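Long-range contacts in glucuronan lyase A (Trichoderma reesei, PDB 2ZZJ), which probably cleaves beta-1,4-glucuronan within the chain by a lyase reaction and binds a calcium ion: residues S3-G8 / E223-T228; R153-I158 / V233-A238. One frame throughout, in Å; residues are numbered along the deposited sequence.

Contact 1: S3-G8 / E223-T228. With CA (calcium ion), chain B.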
loop_
_atom_site.group_PDB
_atom_site.type_symbol
_atom_site.label_atom_id
_atom_site.label_comp_id
_atom_site.label_asym_id
_atom_site.label_seq_id
_atom_site.Cartn_x
_atom_site.Cartn_y
_atom_site.Cartn_z
ATOM N N SER A 3 6.261 12.779 -10.637
ATOM C CA SER A 3 5.358 12.370 -11.717
ATOM C C SER A 3 3.910 12.351 -11.264
ATOM O O SER A 3 2.974 12.387 -12.079
ATOM C CB SER A 3 5.789 11.009 -12.254
ATOM O OG SER A 3 5.708 10.064 -11.207
ATOM N N PHE A 4 3.690 12.333 -9.947
ATOM C CA PHE A 4 2.329 12.330 -9.423
ATOM C C PHE A 4 2.317 13.057 -8.089
ATOM O O PHE A 4 3.257 12.892 -7.300
ATOM C CB PHE A 4 1.818 10.883 -9.222
ATOM C CG PHE A 4 0.436 10.790 -8.627
ATOM C CD1 PHE A 4 -0.699 11.190 -9.330
ATOM C CD2 PHE A 4 0.277 10.278 -7.337
ATOM C CE1 PHE A 4 -1.979 11.081 -8.755
ATOM C CE2 PHE A 4 -0.983 10.166 -6.748
ATOM C CZ PHE A 4 -2.110 10.558 -7.436
ATOM N N TYR A 5 1.269 13.842 -7.839
ATOM C CA TYR A 5 1.085 14.484 -6.533
ATOM C C TYR A 5 -0.390 14.569 -6.249
ATOM O O TYR A 5 -1.191 14.993 -7.132
ATOM C CB TYR A 5 1.726 15.887 -6.472
ATOM C CG TYR A 5 1.348 16.637 -5.219
ATOM C CD1 TYR A 5 1.741 16.166 -3.944
ATOM C CD2 TYR A 5 0.586 17.816 -5.287
ATOM C CE1 TYR A 5 1.369 16.860 -2.764
ATOM C CE2 TYR A 5 0.196 18.506 -4.117
ATOM C CZ TYR A 5 0.600 18.035 -2.875
ATOM O OH TYR A 5 0.243 18.709 -1.718
ATOM N N ASN A 6 -0.790 14.158 -5.059
ATOM C CA ASN A 6 -2.189 14.351 -4.645
ATOM C C ASN A 6 -2.273 14.905 -3.244
ATOM O O ASN A 6 -1.746 14.297 -2.295
ATOM C CB ASN A 6 -2.989 13.051 -4.742
ATOM C CG ASN A 6 -4.477 13.261 -4.476
ATOM O OD1 ASN A 6 -4.940 13.200 -3.331
ATOM N ND2 ASN A 6 -5.256 13.497 -5.559
ATOM N N ASP A 7 -2.943 16.056 -3.100
ATOM C CA ASP A 7 -3.018 16.739 -1.806
ATOM C C ASP A 7 -4.222 16.329 -0.956
ATOM O O ASP A 7 -4.648 17.098 -0.070
ATOM C CB ASP A 7 -3.083 18.260 -2.002
ATOM C CG ASP A 7 -4.401 18.707 -2.639
ATOM O OD1 ASP A 7 -5.111 17.850 -3.211
ATOM O OD2 ASP A 7 -4.710 19.931 -2.580
ATOM N N GLY A 8 -4.741 15.126 -1.159
ATOM C CA GLY A 8 -5.866 14.647 -0.330
ATOM C C GLY A 8 -7.202 15.037 -0.940
ATOM O O GLY A 8 -8.087 15.523 -0.235
ATOM N N GLU A 223 -1.323 13.785 1.032
ATOM C CA GLU A 223 -0.006 14.127 0.602
ATOM C C GLU A 223 0.717 12.912 -0.041
ATOM O O GLU A 223 1.765 12.476 0.443
ATOM C CB GLU A 223 0.779 14.715 1.818
ATOM C CG GLU A 223 1.966 15.567 1.474
ATOM C CD GLU A 223 1.607 16.919 0.792
ATOM O OE1 GLU A 223 2.594 17.629 0.503
ATOM O OE2 GLU A 223 0.409 17.247 0.525
ATOM N N VAL A 224 0.135 12.377 -1.114
ATOM C CA VAL A 224 0.708 11.227 -1.818
ATOM C C VAL A 224 1.487 11.732 -3.018
ATOM O O VAL A 224 1.025 12.664 -3.713
ATOM C CB VAL A 224 -0.399 10.240 -2.307
ATOM C CG1 VAL A 224 0.235 8.940 -2.875
ATOM C CG2 VAL A 224 -1.388 9.887 -1.158
ATOM N N ALA A 225 2.650 11.131 -3.279
ATOM C CA ALA A 225 3.516 11.580 -4.377
ATOM C C ALA A 225 4.356 10.428 -4.902
ATOM O O ALA A 225 4.702 9.493 -4.129
ATOM C CB ALA A 225 4.457 12.738 -3.920
ATOM N N VAL A 226 4.683 10.519 -6.208
ATOM C CA VAL A 226 5.638 9.617 -6.844
ATOM C C VAL A 226 6.632 10.525 -7.552
ATOM O O VAL A 226 6.232 11.521 -8.168
ATOM C CB VAL A 226 4.975 8.641 -7.885
ATOM C CG1 VAL A 226 6.042 7.657 -8.422
ATOM C CG2 VAL A 226 3.780 7.883 -7.252
ATOM N N GLY A 227 7.915 10.218 -7.433
ATOM C CA GLY A 227 8.940 11.072 -8.026
ATOM C C GLY A 227 10.295 10.422 -8.034
ATOM O O GLY A 227 10.425 9.216 -7.780
ATOM N N THR A 228 11.315 11.232 -8.308
ATOM C CA THR A 228 12.657 10.696 -8.537
ATOM C C THR A 228 13.645 11.031 -7.439
ATOM O O THR A 228 14.770 10.554 -7.466
ATOM C CB THR A 228 13.230 11.138 -9.910
ATOM O OG1 THR A 228 13.344 12.547 -9.940
ATOM C CG2 THR A 228 12.283 10.717 -11.040
HETATM CA CA CA B . -4.075 17.725 2.171
HETATM O O HOH W 1 -1.918 18.320 1.278
HETATM O O HOH W 2 -5.205 19.587 0.975
#
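Residues 3-8 and 223-228 form an antiparallel strand pair that joins the N-terminal strand to strand 216-227, the last strand of the chain, within one sheet of the beta-jelly roll. The axes of strands 4-6 and 223-227 run at 176°. Phe4 with Val226 and Asn6 with Val224 are hydrogen-bonded pairs; Tyr5 with Ala225 between them is a non-hydrogen-bonded pair. Asn6 N donates to Val224 O at 2.7 Å. The pairing has a bulge at each end. Ser3 and Phe4 both face Val226, a classic beta bulge, and Val226 O accepts from Ser3 N at 2.8 Å and from Phe4 N at 3.2 Å. Both donors reach this oxygen from the same face of its carbonyl plane. At the other end Glu223 and Val224 both face Asn6, a G1 bulge.

On one side of the sheet, Phe4 meets Val224 with its ring edge, CE2 to CG1 at 4.2 Å. Phe195 of the opposing sheet touches Val224 and Val226 on this side. On the other side, Tyr5 and Glu223 meet. The Tyr5 CG lies anti to the backbone N. The phenol OH of Tyr5 donates to Glu223 OE2 at 2.7 Å, on the syn side but 29° out of the carboxylate plane. Ring and carboxylate planes stand 82° apart. Water 1 donates to the same OE2, while OE1 forms a salt bridge with Lys33. Two donors therefore hold OE2, and Lys33 probably steadies the negative charge.

Water 1 is also a calcium ligand. Asp7 O binds the ion at 2.4 Å, and Lys33, Ser36 and Asp222 complete its protein ligands. The arrangement is that of a jelly-roll strand pair running into a calcium site.

Contact 2: R153-I158 / V233-A238; sequences RVVLQI and VDPDQA
Arg153 and Val155 of a jelly-roll sheet strand meet the C-terminal tail, which makes a type I beta turn from Asp234 to Gln237. The tail packs against the strand through side chains.

Arg153 can be followed outward. Its CB lies 4.0 Å from Pro235 CG. The next carbon, CG, lies anti to the carbonyl carbon (chi1 -64°) and touches Pro235 CB at 3.9 Å. CD passes Asp236 OD1 at 3.6 Å. The chain bends at chi2 and chi3. NE then gives its N-H to Asp236 OD2 at 2.8 Å, in a salt bridge that is almost straight at 176°. OD2 lies in the guanidinium plane, at its edge, and uses its syn lone pair. The two side chains cross at about a right angle, with their planes 60° apart. At the tip, NH1 donates to Trp151 O, which gives the guanidinium a second hold. An alanine here would probably leave the Asp236 carboxylate without its charged mate and Pro235 without the aliphatic chain over its CB.

Two residues further along the strand, Val155 splits its methyls between two partners. CG1 touches Val233 CG2 at 3.7 Å, and CG2 touches Pro235 CD at 3.9 Å. Phe230 of helix 230-233 also packs on Val155. Phe32 touches Arg153, Pro235 and Asp236, so the proline and the salt bridge share an aromatic neighbour.

The turn is braced from within by Asp234. Its OD1 accepts from Asp236 N, an Asx turn, with the donor well above the carboxylate plane. Its other oxygen, OD2, uses the anti lone pair to accept from Gln237 NE2 at 2.9 Å.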
loop_
_atom_site.group_PDB
_atom_site.type_symbol
_atom_site.label_atom_id
_atom_site.label_comp_id
_atom_site.label_asym_id
_atom_site.label_seq_id
_atom_site.Cartn_x
_atom_site.Cartn_y
_atom_site.Cartn_z
ATOM N N ARG A 153 4.142 9.266 8.280
ATOM C CA ARG A 153 4.630 9.635 6.987
ATOM C C ARG A 153 5.584 8.568 6.527
ATOM O O ARG A 153 6.575 8.261 7.221
ATOM C CB ARG A 153 5.360 11.006 7.043
ATOM C CG ARG A 153 4.453 12.202 7.425
ATOM C CD ARG A 153 4.324 12.410 8.952
ATOM N NE ARG A 153 5.605 12.688 9.611
ATOM C CZ ARG A 153 5.832 12.467 10.915
ATOM N NH1 ARG A 153 4.869 11.952 11.696
ATOM N NH2 ARG A 153 7.025 12.737 11.438
ATOM N N VAL A 154 5.311 8.028 5.338
ATOM C CA VAL A 154 6.026 6.866 4.813
ATOM C C VAL A 154 6.691 7.304 3.520
ATOM O O VAL A 154 6.049 7.971 2.680
ATOM C CB VAL A 154 5.067 5.669 4.506
ATOM C CG1 VAL A 154 5.814 4.520 3.801
ATOM C CG2 VAL A 154 4.383 5.154 5.785
ATOM N N VAL A 155 7.984 6.989 3.397
ATOM C CA VAL A 155 8.700 7.200 2.144
ATOM C C VAL A 155 9.355 5.873 1.756
ATOM O O VAL A 155 9.977 5.196 2.625
ATOM C CB VAL A 155 9.745 8.326 2.213
ATOM C CG1 VAL A 155 10.504 8.440 0.855
ATOM C CG2 VAL A 155 9.103 9.687 2.588
ATOM N N LEU A 156 9.174 5.489 0.489
ATOM C CA LEU A 156 9.831 4.310 -0.062
ATOM C C LEU A 156 10.801 4.759 -1.140
ATOM O O LEU A 156 10.485 5.623 -1.963
ATOM C CB LEU A 156 8.824 3.339 -0.693
ATOM C CG LEU A 156 7.506 3.070 0.048
ATOM C CD1 LEU A 156 6.578 2.202 -0.826
ATOM C CD2 LEU A 156 7.791 2.377 1.315
ATOM N N GLN A 157 12.000 4.195 -1.136
ATOM C CA GLN A 157 12.877 4.361 -2.306
ATOM C C GLN A 157 13.144 2.972 -2.833
ATOM O O GLN A 157 13.736 2.174 -2.126
ATOM C CB GLN A 157 14.178 5.029 -1.901
ATOM C CG GLN A 157 15.177 5.115 -3.062
ATOM C CD GLN A 157 16.527 5.637 -2.640
ATOM O OE1 GLN A 157 16.789 5.836 -1.456
ATOM N NE2 GLN A 157 17.409 5.844 -3.623
ATOM N N ILE A 158 12.674 2.667 -4.034
ATOM C CA ILE A 158 12.761 1.309 -4.522
ATOM C C ILE A 158 13.350 1.316 -5.919
ATOM O O ILE A 158 12.816 1.997 -6.799
ATOM C CB ILE A 158 11.389 0.565 -4.512
ATOM C CG1 ILE A 158 10.793 0.548 -3.090
ATOM C CG2 ILE A 158 11.562 -0.910 -4.976
ATOM C CD1 ILE A 158 9.397 -0.007 -2.987
ATOM N N VAL A 233 8.893 13.465 -2.760
ATOM C CA VAL A 233 7.773 12.689 -2.183
ATOM C C VAL A 233 7.601 12.763 -0.681
ATOM O O VAL A 233 6.622 12.263 -0.152
ATOM C CB VAL A 233 7.810 11.197 -2.610
ATOM C CG1 VAL A 233 8.020 11.083 -4.101
ATOM C CG2 VAL A 233 8.889 10.390 -1.841
ATOM N N ASP A 234 8.585 13.331 0.018
ATOM C CA ASP A 234 8.542 13.399 1.483
ATOM C C ASP A 234 7.377 14.272 1.958
ATOM O O ASP A 234 7.349 15.488 1.712
ATOM C CB ASP A 234 9.893 13.963 1.998
ATOM C CG ASP A 234 9.906 14.177 3.499
ATOM O OD1 ASP A 234 9.004 13.662 4.197
ATOM O OD2 ASP A 234 10.843 14.860 3.969
ATOM N N PRO A 235 6.373 13.672 2.619
ATOM C CA PRO A 235 5.255 14.546 3.046
ATOM C C PRO A 235 5.647 15.677 3.991
ATOM O O PRO A 235 4.883 16.640 4.145
ATOM C CB PRO A 235 4.320 13.595 3.809
ATOM C CG PRO A 235 4.684 12.164 3.279
ATOM C CD PRO A 235 6.178 12.253 3.000
ATOM N N ASP A 236 6.806 15.546 4.622
ATOM C CA ASP A 236 7.280 16.471 5.665
ATOM C C ASP A 236 8.064 17.674 5.144
ATOM O O ASP A 236 8.630 18.461 5.927
ATOM C CB ASP A 236 8.131 15.705 6.682
ATOM C CG ASP A 236 7.281 14.916 7.669
ATOM O OD1 ASP A 236 6.159 15.358 7.994
ATOM O OD2 ASP A 236 7.728 13.837 8.119
ATOM N N GLN A 237 8.118 17.825 3.833
ATOM C CA GLN A 237 8.716 19.050 3.298
ATOM C C GLN A 237 7.982 19.423 2.029
ATOM O O GLN A 237 7.118 18.681 1.562
ATOM C CB GLN A 237 10.224 18.850 3.051
ATOM C CG GLN A 237 10.535 17.734 2.118
ATOM C CD GLN A 237 12.027 17.589 1.910
ATOM O OE1 GLN A 237 12.683 18.516 1.401
ATOM N NE2 GLN A 237 12.569 16.462 2.301
ATOM N N ALA A 238 8.317 20.580 1.463
ATOM C CA ALA A 238 7.648 21.029 0.243
ATOM C C ALA A 238 8.007 20.111 -0.951
ATOM O O ALA A 238 7.133 19.728 -1.760
ATOM C CB ALA A 238 7.981 22.512 -0.036
ATOM O OXT ALA A 238 9.165 19.670 -1.128
#

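In the fold
Contacts 1 and 2 lie with their centres 9 Å apart and reach the same sheet. Their segments alternate along the chain. The tail that follows strand 216-227 packs on that strand and also reaches strand 152-160. The two contacts touch directly: Val233 CG1 lies 3.4 Å from Gly227 N, and Pro235 CA lies 3.8 Å from Glu223 CG. Lys33 ties them to the metal site. Its backbone O binds calcium, and its NZ is shared between Glu223 of contact 1 and Pro235 O of contact 2. Contact 1 supplies a calcium ligand; the Pro235 side chain of contact 2 stays about 9 Å from the ion.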